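Local coordinates for protein folylpolyglutamate synthase/dihydrofolate synthase (Thermotoga maritima, PDB 1O5Z) that probably adds glutamate to dihydropteroate and to tetrahydrofolate polyglutamates, using ATP and magnesium, in the making and lengthening of folates, at residues P170-I175 against P206-E211. Numbering follows the deposited sequence.
Sequences PLCSTI and PLVTGE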
loop_
_atom_site.group_PDB
_atom_site.type_symbol
_atom_site.label_atom_id
_atom_site.label_comp_id
_atom_site.label_asym_id
_atom_site.label_seq_id
_atom_site.Cartn_x
_atom_site.Cartn_y
_atom_site.Cartn_z
ATOM N N PRO A 170 -2.988 -0.142 -19.832
ATOM C CA PRO A 170 -1.625 -0.343 -19.395
ATOM C C PRO A 170 -0.823 -1.292 -20.273
ATOM O O PRO A 170 -1.361 -1.937 -21.165
ATOM C CB PRO A 170 -1.812 -0.950 -17.999
ATOM C CG PRO A 170 -3.057 -1.712 -18.080
ATOM C CD PRO A 170 -3.925 -1.029 -19.108
ATOM N N LEU A 171 0.459 -1.392 -19.984
ATOM C CA LEU A 171 1.294 -2.394 -20.613
ATOM C C LEU A 171 1.020 -3.799 -20.014
ATOM O O LEU A 171 1.245 -4.830 -20.654
ATOM C CB LEU A 171 2.770 -2.010 -20.426
ATOM C CG LEU A 171 3.223 -0.689 -21.052
ATOM C CD1 LEU A 171 4.638 -0.380 -20.586
ATOM C CD2 LEU A 171 3.163 -0.806 -22.557
ATOM N N CYS A 172 0.527 -3.808 -18.781
ATOM C CA CYS A 172 0.250 -5.019 -18.062
ATOM C C CYS A 172 -0.704 -4.667 -16.953
ATOM O O CYS A 172 -0.634 -3.581 -16.392
ATOM C CB CYS A 172 1.537 -5.560 -17.440
ATOM S SG CYS A 172 1.355 -7.227 -16.760
ATOM N N SER A 173 -1.612 -5.595 -16.670
ATOM C CA SER A 173 -2.569 -5.524 -15.557
ATOM C C SER A 173 -2.215 -6.684 -14.642
ATOM O O SER A 173 -2.032 -7.826 -15.092
ATOM C CB SER A 173 -4.002 -5.707 -16.050
ATOM O OG SER A 173 -4.299 -4.776 -17.076
ATOM N N THR A 174 -2.087 -6.368 -13.364
ATOM C CA THR A 174 -1.718 -7.340 -12.349
ATOM C C THR A 174 -2.808 -7.432 -11.311
ATOM O O THR A 174 -3.299 -6.399 -10.819
ATOM C CB THR A 174 -0.407 -6.885 -11.720
ATOM O OG1 THR A 174 0.578 -6.796 -12.763
ATOM C CG2 THR A 174 0.153 -7.928 -10.668
ATOM N N ILE A 175 -3.234 -8.652 -11.019
ATOM C CA ILE A 175 -4.099 -8.883 -9.875
ATOM C C ILE A 175 -3.355 -9.769 -8.885
ATOM O O ILE A 175 -3.247 -10.996 -9.060
ATOM C CB ILE A 175 -5.431 -9.488 -10.310
ATOM C CG1 ILE A 175 -6.150 -8.502 -11.260
ATOM C CG2 ILE A 175 -6.309 -9.751 -9.066
ATOM C CD1 ILE A 175 -7.354 -9.062 -11.992
ATOM N N PRO A 206 -1.639 -8.086 -21.342
ATOM C CA PRO A 206 -1.432 -9.255 -20.481
ATOM C C PRO A 206 -1.947 -9.042 -19.064
ATOM O O PRO A 206 -2.145 -7.897 -18.613
ATOM C CB PRO A 206 0.084 -9.435 -20.475
ATOM C CG PRO A 206 0.626 -8.079 -20.889
ATOM C CD PRO A 206 -0.367 -7.562 -21.886
ATOM N N LEU A 207 -2.189 -10.163 -18.390
ATOM C CA LEU A 207 -2.573 -10.179 -16.981
ATOM C C LEU A 207 -1.567 -11.048 -16.225
ATOM O O LEU A 207 -1.253 -12.188 -16.660
ATOM C CB LEU A 207 -3.964 -10.803 -16.808
ATOM C CG LEU A 207 -4.293 -11.336 -15.397
ATOM C CD1 LEU A 207 -4.375 -10.150 -14.386
ATOM C CD2 LEU A 207 -5.581 -12.142 -15.426
ATOM N N VAL A 208 -1.112 -10.531 -15.087
ATOM C CA VAL A 208 -0.304 -11.305 -14.150
ATOM C C VAL A 208 -1.009 -11.459 -12.811
ATOM O O VAL A 208 -1.516 -10.490 -12.262
ATOM C CB VAL A 208 1.029 -10.636 -13.936
ATOM C CG1 VAL A 208 1.873 -11.419 -12.942
ATOM C CG2 VAL A 208 1.713 -10.495 -15.242
ATOM N N THR A 209 -1.037 -12.681 -12.284
ATOM C CA THR A 209 -1.616 -12.935 -10.963
ATOM C C THR A 209 -0.822 -13.858 -10.024
ATOM O O THR A 209 -0.202 -14.868 -10.434
ATOM C CB THR A 209 -3.121 -13.367 -11.075
ATOM O OG1 THR A 209 -3.717 -13.471 -9.760
ATOM C CG2 THR A 209 -3.266 -14.725 -11.733
ATOM N N GLY A 210 -0.859 -13.472 -8.745
ATOM C CA GLY A 210 -0.303 -14.269 -7.652
ATOM C C GLY A 210 -1.355 -15.122 -6.989
ATOM O O GLY A 210 -1.125 -15.671 -5.918
ATOM N N GLU A 211 -2.508 -15.267 -7.646
ATOM C CA GLU A 211 -3.654 -15.942 -7.053
ATOM C C GLU A 211 -3.577 -17.419 -7.393
ATOM O O GLU A 211 -3.098 -17.799 -8.479
ATOM C CB GLU A 211 -4.978 -15.314 -7.520
ATOM C CG GLU A 211 -6.257 -15.880 -6.855
ATOM C CD GLU A 211 -6.185 -15.949 -5.333
ATOM O OE1 GLU A 211 -5.804 -14.949 -4.675
ATOM O OE2 GLU A 211 -6.500 -17.028 -4.784
HETATM O O HOH W 1 -5.083 -6.866 -19.063
#
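Thr209 holds OG1 anti to its backbone N (chi1 -174°), which sets the hydroxyl against the carbonyl of Ile175, while Cys172 turns SG anti to its own N (chi1 -170°) and lays it on CG2 of Val208, 3.6 Å away. The two contacts lie toward the two ends of a parallel strand pair, 173-175 beside 207-209, in the sheet of the Mur ligase middle domain, whose family belongs to the P-loop NTPase clan. The backbone ladder runs from Ser173 N to Pro206 O, from Val208 N to Ser173 O (2.9 Å) and from Ile175 N to Val208 O. At position 206 the ladder asks for a carbonyl and no N-H, so a proline costs no bond across this pair. The ring carbon CG of Pro206 packs 3.3 Å from Leu171 O. A water sits within hydrogen-bonding distance of both Ser173 OG and Pro206 O; the serine hydroxyl also bonds Ile200 O.

The two faces differ. On one, the beta-branched Thr174 and Val208 run alongside each other in the same direction against helix 271-286, where Thr174 OG1 meets the hydroxyl of Thr282, a partner for a polar atom in a buried place. On the other, CD1 of Leu207 reaches forward, past Ser173 O, to CG1 of Ile175 at 4.0 Å, one branched aliphatic chain filling in against another.

Past the last bridge Gly210 N gives only a weak bond to Ile175 O, and the Thr209 hydroxyl supplies the stronger link, donating nearly in line with that carbonyl. An alanine in place of Thr209 would probably leave Ile175 O with little more than the weak glycine bond and Glu211 N without this acceptor, letting the chain turn more freely after the strand. Thr209 OG1 also closes an ST turn, accepting from Glu211 N at 3.0 Å while donating to Ile175 O at 2.6 Å.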